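Side-chain contacts in mandelate racemase/muconate lactonizing enzyme-like protein (PDB 3RCY), which probably catalyses a magnesium-dependent reaction begun by proton abstraction next to a carboxylate, as in the mandelate racemase and muconate lactonizing enzyme family: residues I186-S189 against V190-C193; F214-A217 against G218-L222. All blocks are in the same frame, centred on the assembly; numbering follows the deposited sequence.

In the fold
Both contacts are local, and neither closes a long loop. Interaction 1 comes first along the chain, within helix 183-200, which links strands 164-167 and 205-208. The chain then passes through strand 205-208 and reaches interaction 2, the start of helix 216-226, which leads on to strand 233-235. The two follow in series and neither nests in the other. They belong to successive beta-alpha units of the barrel domain. The centres of interactions 1 and 2 lie about 15 Å apart. Their helices pack together: L222 of interaction 2 meets I186 and S189 of interaction 1, with S189 OG 3.4 Å from L222 CD1. I186 also packs on R221.

Interaction 1: residues I186-S189 against V190-C193; sequences ISLS and VEFC
L188 and F192 lie side by side and point the same way, one turn apart on the helix. L188 CG is the branch point that meets the ring, 3.8 Å from F192 CE1. L188 CD1 lies in the ring plane, so the leucine is met by the ring's edge. With chi1 near -169°, CG stands opposite the backbone N and beside the carbonyl carbon, and the end of L188 comes near F192. The carbonyl oxygen L188 O is also at the ring edge, 3.3 Å from F192 CD1. E191 also meets L188, its side chain running obliquely across it. The methyl L188 CD1 is 3.5 Å from E191 OE1. The glutamate chain is extended, and its OE2 forms a salt bridge with K195 one turn on. All this takes place on helix 183-200, the connection between strands 164-167 and 205-208 in a right-handed beta-alpha-beta unit of the enolase-type barrel. Regular i to i+4 backbone bonds set the spacing. F192 N donates to L188 O at 2.9 Å, and V190 N donates to I186 O at 3.0 Å. V190 CG2 also rests 3.4 Å from I186 O. S189 packs on helix 216-226 and F208, and its OG bonds back to D185 O. F192 itself packs on P169 and on A147 and A150 of helix 147-159.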
loop_
_atom_site.group_PDB
_atom_site.type_symbol
_atom_site.label_atom_id
_atom_site.label_comp_id
_atom_site.label_asym_id
_atom_site.label_seq_id
_atom_site.Cartn_x
_atom_site.Cartn_y
_atom_site.Cartn_z
ATOM N N ILE A 186 -18.992 6.368 -28.415
ATOM C CA ILE A 186 -17.688 5.769 -28.617
ATOM C C ILE A 186 -17.303 5.800 -30.093
ATOM O O ILE A 186 -16.215 6.267 -30.428
ATOM C CB ILE A 186 -17.584 4.346 -28.002
ATOM C CG1 ILE A 186 -17.702 4.433 -26.469
ATOM C CG2 ILE A 186 -16.251 3.682 -28.405
ATOM C CD1 ILE A 186 -17.866 3.083 -25.753
ATOM N N SER A 187 -18.193 5.348 -30.976
ATOM C CA SER A 187 -17.879 5.312 -32.405
ATOM C C SER A 187 -17.659 6.710 -32.976
ATOM O O SER A 187 -16.791 6.909 -33.829
ATOM C CB SER A 187 -18.968 4.586 -33.186
ATOM O OG SER A 187 -19.128 3.269 -32.702
ATOM N N LEU A 188 -18.444 7.684 -32.508
ATOM C CA LEU A 188 -18.261 9.062 -32.976
ATOM C C LEU A 188 -16.906 9.614 -32.522
ATOM O O LEU A 188 -16.227 10.303 -33.282
ATOM C CB LEU A 188 -19.387 9.991 -32.516
ATOM C CG LEU A 188 -19.400 11.377 -33.192
ATOM C CD1 LEU A 188 -19.644 11.269 -34.706
ATOM C CD2 LEU A 188 -20.428 12.309 -32.552
ATOM N N SER A 189 -16.525 9.300 -31.283
ATOM C CA SER A 189 -15.242 9.732 -30.741
ATOM C C SER A 189 -14.078 9.165 -31.552
ATOM O O SER A 189 -13.101 9.865 -31.801
ATOM C CB SER A 189 -15.101 9.333 -29.269
ATOM O OG SER A 189 -16.043 10.029 -28.474
ATOM N N VAL A 190 -14.194 7.896 -31.946
ATOM C CA VAL A 190 -13.204 7.242 -32.802
ATOM C C VAL A 190 -13.175 7.910 -34.190
ATOM O O VAL A 190 -12.103 8.205 -34.724
ATOM C CB VAL A 190 -13.477 5.709 -32.908
ATOM C CG1 VAL A 190 -12.648 5.067 -34.010
ATOM C CG2 VAL A 190 -13.213 5.011 -31.556
ATOM N N GLU A 191 -14.352 8.153 -34.763
ATOM C CA GLU A 191 -14.445 8.834 -36.055
ATOM C C GLU A 191 -13.786 10.225 -36.038
ATOM O O GLU A 191 -13.052 10.578 -36.966
ATOM C CB GLU A 191 -15.903 8.935 -36.522
ATOM C CG GLU A 191 -16.029 9.395 -37.977
ATOM C CD GLU A 191 -17.439 9.798 -38.379
ATOM O OE1 GLU A 191 -18.368 9.699 -37.545
ATOM O OE2 GLU A 191 -17.615 10.224 -39.545
ATOM N N PHE A 192 -14.060 11.009 -34.994
ATOM C CA PHE A 192 -13.417 12.317 -34.806
ATOM C C PHE A 192 -11.885 12.200 -34.766
ATOM O O PHE A 192 -11.192 12.896 -35.504
ATOM C CB PHE A 192 -13.904 12.992 -33.516
ATOM C CG PHE A 192 -15.048 13.968 -33.709
ATOM C CD1 PHE A 192 -16.313 13.530 -34.123
ATOM C CD2 PHE A 192 -14.872 15.322 -33.419
ATOM C CE1 PHE A 192 -17.372 14.431 -34.273
ATOM C CE2 PHE A 192 -15.929 16.236 -33.571
ATOM C CZ PHE A 192 -17.182 15.787 -34.001
ATOM N N CYS A 193 -11.367 11.329 -33.898
ATOM C CA CYS A 193 -9.922 11.158 -33.771
ATOM C C CYS A 193 -9.295 10.720 -35.088
ATOM O O CYS A 193 -8.274 11.266 -35.494
ATOM C CB CYS A 193 -9.570 10.163 -32.659
ATOM S SG CYS A 193 -9.857 10.787 -30.990
#

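Interaction 2: residues F214-A217 against G218-L222; sequences FTTA and GAIRL
F214, just before the helix, reaches L222 in the helix's second turn, the two side chains crossing at about a right angle. The contact is F214 CE2 to L222 CD2, 3.5 Å. Closer to the backbone, F214 CB sits 4.1 Å from A219 CB. Separately, T216 and I220 run alongside each other, with T216 CG2 3.9 Å from I220 CD1. T215 holds the start of the helix. Its OG1 accepts from G218 N at 3.0 Å, a capping bond that satisfies an amide of the first turn. OG1 lies between the backbone N and the carbonyl carbon (chi1 56°), which turns it to that amide. T215 O takes A219 N at 2.8 Å, the first of the i to i+4 bonds. Further out, the F214 ring meets the ring of H179 at about 75°, and T215 is tied to H179 through the backbone. T216 packs on helix 243-252. R221 reaches S230 of the second subunit through NH2, and N305 of that subunit bonds to F214 O. The whole is an N-capped helix start, with a threonine N-cap, opening helix 216-226 between strands 205-208 and 233-235 of the enolase-type barrel.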
loop_
_atom_site.group_PDB
_atom_site.type_symbol
_atom_site.label_atom_id
_atom_site.label_comp_id
_atom_site.label_asym_id
_atom_site.label_seq_id
_atom_site.Cartn_x
_atom_site.Cartn_y
_atom_site.Cartn_z
ATOM N N PHE A 214 -18.532 10.967 -17.516
ATOM C CA PHE A 214 -18.544 9.510 -17.410
ATOM C C PHE A 214 -18.284 8.901 -16.045
ATOM O O PHE A 214 -17.615 9.480 -15.192
ATOM C CB PHE A 214 -17.572 8.921 -18.440
ATOM C CG PHE A 214 -17.877 9.353 -19.836
ATOM C CD1 PHE A 214 -19.099 9.017 -20.425
ATOM C CD2 PHE A 214 -16.976 10.138 -20.549
ATOM C CE1 PHE A 214 -19.413 9.443 -21.710
ATOM C CE2 PHE A 214 -17.284 10.563 -21.839
ATOM C CZ PHE A 214 -18.499 10.209 -22.419
ATOM N N THR A 215 -18.834 7.705 -15.866
ATOM C CA THR A 215 -18.442 6.841 -14.767
ATOM C C THR A 215 -17.007 6.419 -15.058
ATOM O O THR A 215 -16.542 6.544 -16.184
ATOM C CB THR A 215 -19.335 5.595 -14.690
ATOM O OG1 THR A 215 -19.291 4.904 -15.940
ATOM C CG2 THR A 215 -20.776 5.992 -14.385
ATOM N N THR A 216 -16.318 5.918 -14.043
ATOM C CA THR A 216 -14.968 5.389 -14.206
ATOM C C THR A 216 -14.958 4.319 -15.295
ATOM O O THR A 216 -14.122 4.343 -16.207
ATOM C CB THR A 216 -14.479 4.794 -12.877
ATOM O OG1 THR A 216 -14.721 5.741 -11.829
ATOM C CG2 THR A 216 -12.984 4.469 -12.934
ATOM N N ALA A 217 -15.911 3.396 -15.195
ATOM C CA ALA A 217 -16.090 2.321 -16.169
ATOM C C ALA A 217 -16.256 2.867 -17.590
ATOM O O ALA A 217 -15.603 2.397 -18.532
ATOM C CB ALA A 217 -17.301 1.485 -15.786
ATOM N N GLY A 218 -17.130 3.861 -17.727
ATOM C CA GLY A 218 -17.408 4.501 -19.008
ATOM C C GLY A 218 -16.212 5.221 -19.589
ATOM O O GLY A 218 -15.946 5.113 -20.791
ATOM N N ALA A 219 -15.484 5.938 -18.734
ATOM C CA ALA A 219 -14.290 6.681 -19.142
ATOM C C ALA A 219 -13.191 5.759 -19.647
ATOM O O ALA A 219 -12.457 6.107 -20.575
ATOM C CB ALA A 219 -13.766 7.532 -17.993
ATOM N N ILE A 220 -13.078 4.587 -19.025
ATOM C CA ILE A 220 -12.109 3.572 -19.446
ATOM C C ILE A 220 -12.490 2.946 -20.796
ATOM O O ILE A 220 -11.633 2.794 -21.666
ATOM C CB ILE A 220 -11.881 2.506 -18.342
ATOM C CG1 ILE A 220 -11.198 3.164 -17.124
ATOM C CG2 ILE A 220 -11.029 1.324 -18.866
ATOM C CD1 ILE A 220 -11.316 2.368 -15.822
ATOM N N ARG A 221 -13.767 2.608 -20.982
ATOM C CA ARG A 221 -14.221 2.070 -22.272
ATOM C C ARG A 221 -14.017 3.067 -23.423
ATOM O O ARG A 221 -13.587 2.682 -24.509
ATOM C CB ARG A 221 -15.674 1.620 -22.206
ATOM C CG ARG A 221 -15.902 0.408 -21.300
ATOM C CD ARG A 221 -17.309 -0.157 -21.477
ATOM N NE ARG A 221 -17.616 -0.406 -22.883
ATOM C CZ ARG A 221 -18.653 0.103 -23.543
ATOM N NH1 ARG A 221 -19.543 0.889 -22.928
ATOM N NH2 ARG A 221 -18.810 -0.197 -24.825
ATOM N N LEU A 222 -14.312 4.342 -23.178
ATOM C CA LEU A 222 -14.120 5.366 -24.212
ATOM C C LEU A 222 -12.636 5.629 -24.451
ATOM O O LEU A 222 -12.179 5.706 -25.601
ATOM C CB LEU A 222 -14.852 6.669 -23.861
ATOM C CG LEU A 222 -14.585 7.856 -24.800
ATOM C CD1 LEU A 222 -15.217 7.630 -26.163
ATOM C CD2 LEU A 222 -15.105 9.142 -24.188
#